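Local coordinates for type I modular polyketide synthase (Streptomyces albus subsp. albus, PDB 6IYR), which probably selects an extender unit such as malonyl from its coenzyme A thioester and loads it for salinomycin chain assembly, as the acyltransferase domain of module 8, at residues V191-A203 and Q221-L235. Numbering follows the deposited sequence.
Sequences VQPALWAVMVSLA and QGEIAAAAVAGALSL. With PO4 (phosphate ion), chain B.
Trp196 fits as a knob among Ile224, Ala225, Ala228 and Leu235, reaching over from helix 188-208. With CG anti to the backbone N (chi1 172°), its indole lies alongside helix 222-230. There NE1 makes a weak, bent hydrogen bond of 3.4 Å to Ile224 O at the ring edge. Tryptophan suits this place because one flat group both fills the hole and offers an N-H to a backbone carbonyl. The six-membered ring meets Leu235, CH2 lying 3.5 Å from CD2, while Val200 CG2 rests over one indole face, toward its rim. Small residues let the helices approach: Ala225 CB touches Val200 CG2 at 3.8 Å and also meets the methyl of Met199, whose chain bends at its end. A turn further on, Val229 CG2 packs against Ala203 CB at 3.8 Å. At the other end a water bridges Gln192 O and the Gln221 amide, through NE2 as modelled. Gln221 N gives a hydrogen bond to O3 of a phosphate (3.0 Å), probably from the crystallisation liquor, which Arg245, Tyr320, Ser322 and His323 also bind. The ion crowds the Gln221 side chain, leaving its placement and the amide's orientation doubtful. Gly218, Ser220 and Gly222 fit a GxSxG nucleophile elbow, as in related acyltransferases. The apolar contact thus joins helix 188-208 to the helix after the probable elbow, and its polar end lies beside an anion site consistent with part of the substrate pocket.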
# COMPACT_ATOMS: atom_id res chain seq x y z
N VAL A 191 8.45 -6.82 13.28
CA VAL A 191 7.79 -6.75 12.00
C VAL A 191 7.08 -5.42 11.82
O VAL A 191 7.06 -4.90 10.72
CB VAL A 191 6.90 -7.95 11.69
CG1 VAL A 191 5.63 -8.04 12.54
CG2 VAL A 191 6.49 -7.93 10.24
N GLN A 192 6.43 -4.91 12.87
CA GLN A 192 5.58 -3.74 12.69
C GLN A 192 6.37 -2.47 12.31
O GLN A 192 6.02 -1.77 11.36
CB GLN A 192 4.65 -3.50 13.92
CG GLN A 192 3.61 -4.60 14.05
CD GLN A 192 2.44 -4.31 14.99
OE1 GLN A 192 1.57 -5.16 15.18
NE2 GLN A 192 2.40 -3.14 15.56
N PRO A 193 7.48 -2.20 13.00
CA PRO A 193 8.26 -1.02 12.65
C PRO A 193 9.00 -1.14 11.31
O PRO A 193 9.25 -0.13 10.65
CB PRO A 193 9.26 -0.91 13.78
CG PRO A 193 8.68 -1.70 14.90
CD PRO A 193 7.89 -2.79 14.27
N ALA A 194 9.42 -2.36 10.96
CA ALA A 194 10.06 -2.62 9.67
C ALA A 194 9.07 -2.31 8.54
O ALA A 194 9.36 -1.59 7.56
CB ALA A 194 10.49 -4.08 9.64
N LEU A 195 7.84 -2.76 8.72
CA LEU A 195 6.81 -2.47 7.73
C LEU A 195 6.49 -0.97 7.69
O LEU A 195 6.24 -0.43 6.65
CB LEU A 195 5.53 -3.24 7.99
CG LEU A 195 5.52 -4.70 7.50
CD1 LEU A 195 4.22 -5.41 7.95
CD2 LEU A 195 5.65 -4.71 5.98
N TRP A 196 6.39 -0.35 8.85
CA TRP A 196 6.21 1.08 8.93
C TRP A 196 7.24 1.80 8.02
O TRP A 196 6.87 2.67 7.24
CB TRP A 196 6.37 1.53 10.40
CG TRP A 196 6.39 3.03 10.52
CD1 TRP A 196 5.33 3.86 10.43
CD2 TRP A 196 7.52 3.85 10.69
NE1 TRP A 196 5.72 5.15 10.56
CE2 TRP A 196 7.08 5.18 10.69
CE3 TRP A 196 8.89 3.59 10.74
CZ2 TRP A 196 7.95 6.25 10.81
CZ3 TRP A 196 9.74 4.65 10.92
CH2 TRP A 196 9.28 5.96 10.90
N ALA A 197 8.51 1.49 8.21
CA ALA A 197 9.59 2.15 7.52
C ALA A 197 9.56 1.92 6.03
O ALA A 197 9.74 2.86 5.24
CB ALA A 197 10.92 1.67 8.08
N VAL A 198 9.17 0.71 5.63
CA VAL A 198 8.99 0.40 4.21
C VAL A 198 7.88 1.21 3.61
O VAL A 198 8.06 1.82 2.56
CB VAL A 198 8.75 -1.10 3.98
CG1 VAL A 198 8.30 -1.40 2.55
CG2 VAL A 198 9.99 -1.88 4.35
N MET A 199 6.73 1.25 4.26
CA MET A 199 5.60 1.98 3.72
C MET A 199 5.85 3.50 3.65
O MET A 199 5.51 4.17 2.64
CB MET A 199 4.34 1.69 4.51
CG MET A 199 3.86 0.23 4.46
SD MET A 199 2.21 0.07 5.20
CE MET A 199 2.72 0.18 6.92
N VAL A 200 6.45 4.05 4.69
CA VAL A 200 6.81 5.47 4.66
C VAL A 200 7.76 5.73 3.48
O VAL A 200 7.64 6.71 2.78
CB VAL A 200 7.43 5.90 5.99
CG1 VAL A 200 8.00 7.32 5.90
CG2 VAL A 200 6.34 5.83 7.07
N SER A 201 8.64 4.79 3.21
CA SER A 201 9.67 5.02 2.23
C SER A 201 9.20 4.78 0.83
O SER A 201 9.52 5.56 -0.04
CB SER A 201 10.93 4.26 2.57
OG SER A 201 11.47 4.79 3.79
N LEU A 202 8.29 3.82 0.64
CA LEU A 202 7.68 3.61 -0.66
C LEU A 202 6.83 4.82 -1.06
O LEU A 202 6.73 5.16 -2.24
CB LEU A 202 6.81 2.36 -0.65
CG LEU A 202 7.56 1.02 -0.52
CD1 LEU A 202 6.54 -0.10 -0.55
CD2 LEU A 202 8.55 0.81 -1.66
N ALA A 203 6.16 5.43 -0.09
CA ALA A 203 5.26 6.54 -0.39
C ALA A 203 6.04 7.74 -0.96
O ALA A 203 5.53 8.49 -1.78
CB ALA A 203 4.48 6.95 0.85
N GLN A 221 -2.19 -0.32 12.26
CA GLN A 221 -0.82 0.19 12.34
C GLN A 221 -0.48 1.04 11.12
O GLN A 221 0.41 1.88 11.18
CB GLN A 221 0.19 -0.96 12.43
CG GLN A 221 0.06 -1.98 11.29
CD GLN A 221 0.78 -3.31 11.55
OE1 GLN A 221 0.19 -4.28 12.07
NE2 GLN A 221 2.02 -3.41 11.02
N GLY A 222 -1.19 0.80 10.02
CA GLY A 222 -0.91 1.52 8.82
C GLY A 222 -1.13 3.01 8.99
O GLY A 222 -0.50 3.80 8.31
N GLU A 223 -1.99 3.39 9.93
CA GLU A 223 -2.28 4.81 10.19
C GLU A 223 -1.07 5.54 10.67
O GLU A 223 -0.93 6.74 10.41
CB GLU A 223 -3.44 4.99 11.17
CG GLU A 223 -4.80 4.80 10.56
CD GLU A 223 -5.88 5.56 11.30
OE1 GLU A 223 -5.78 5.69 12.53
OE2 GLU A 223 -6.88 5.93 10.64
N ILE A 224 -0.13 4.80 11.27
CA ILE A 224 1.11 5.37 11.79
C ILE A 224 2.01 5.82 10.65
O ILE A 224 2.74 6.80 10.77
CB ILE A 224 1.86 4.39 12.73
CG1 ILE A 224 0.94 3.88 13.85
CG2 ILE A 224 3.03 5.06 13.41
CD1 ILE A 224 1.57 2.79 14.68
N ALA A 225 2.05 5.02 9.58
CA ALA A 225 2.81 5.38 8.40
C ALA A 225 2.12 6.54 7.70
O ALA A 225 2.79 7.48 7.27
CB ALA A 225 2.94 4.19 7.46
N ALA A 226 0.80 6.45 7.60
CA ALA A 226 -0.02 7.47 6.99
C ALA A 226 0.15 8.83 7.68
O ALA A 226 0.19 9.87 7.02
CB ALA A 226 -1.46 7.04 7.00
N ALA A 227 0.36 8.80 8.99
CA ALA A 227 0.46 10.03 9.76
C ALA A 227 1.80 10.68 9.50
O ALA A 227 1.93 11.90 9.47
CB ALA A 227 0.31 9.74 11.25
N ALA A 228 2.81 9.85 9.34
CA ALA A 228 4.11 10.34 9.02
C ALA A 228 4.18 10.92 7.62
O ALA A 228 4.85 11.94 7.39
CB ALA A 228 5.13 9.25 9.18
N VAL A 229 3.50 10.29 6.68
CA VAL A 229 3.54 10.77 5.31
C VAL A 229 2.73 12.06 5.23
O VAL A 229 3.05 12.96 4.48
CB VAL A 229 3.03 9.69 4.33
CG1 VAL A 229 2.75 10.27 2.94
CG2 VAL A 229 4.01 8.51 4.24
N ALA A 230 1.62 12.13 5.95
CA ALA A 230 0.75 13.28 5.90
C ALA A 230 1.30 14.48 6.68
O ALA A 230 0.77 15.58 6.58
CB ALA A 230 -0.62 12.90 6.46
N GLY A 231 2.27 14.24 7.56
CA GLY A 231 2.92 15.29 8.33
C GLY A 231 2.26 15.55 9.67
O GLY A 231 2.70 16.41 10.40
N ALA A 232 1.29 14.73 10.07
CA ALA A 232 0.66 14.88 11.39
C ALA A 232 1.54 14.41 12.56
O ALA A 232 1.41 14.88 13.71
CB ALA A 232 -0.68 14.21 11.41
N LEU A 233 2.53 13.59 12.25
CA LEU A 233 3.61 13.33 13.20
C LEU A 233 4.92 13.52 12.48
O LEU A 233 5.01 13.21 11.28
CB LEU A 233 3.58 11.88 13.72
CG LEU A 233 2.35 11.45 14.55
CD1 LEU A 233 2.32 9.94 14.77
CD2 LEU A 233 2.37 12.17 15.88
N SER A 234 5.93 13.94 13.25
CA SER A 234 7.29 13.94 12.77
C SER A 234 7.67 12.51 12.58
O SER A 234 7.11 11.62 13.23
CB SER A 234 8.25 14.59 13.77
OG SER A 234 8.29 13.91 15.02
N LEU A 235 8.77 12.31 11.87
CA LEU A 235 9.25 10.97 11.62
C LEU A 235 9.66 10.34 12.94
O LEU A 235 9.44 9.16 13.16
CB LEU A 235 10.47 11.00 10.72
CG LEU A 235 10.57 10.10 9.50
CD1 LEU A 235 11.94 9.46 9.39
CD2 LEU A 235 9.47 9.09 9.33
P PO4 B . -2.35 -4.49 13.71
O1 PO4 B . -1.91 -5.53 12.70
O2 PO4 B . -1.79 -4.54 15.14
O3 PO4 B . -1.90 -3.19 13.07
O4 PO4 B . -3.83 -4.70 13.86
O HOH W 1 3.49 -1.33 10.54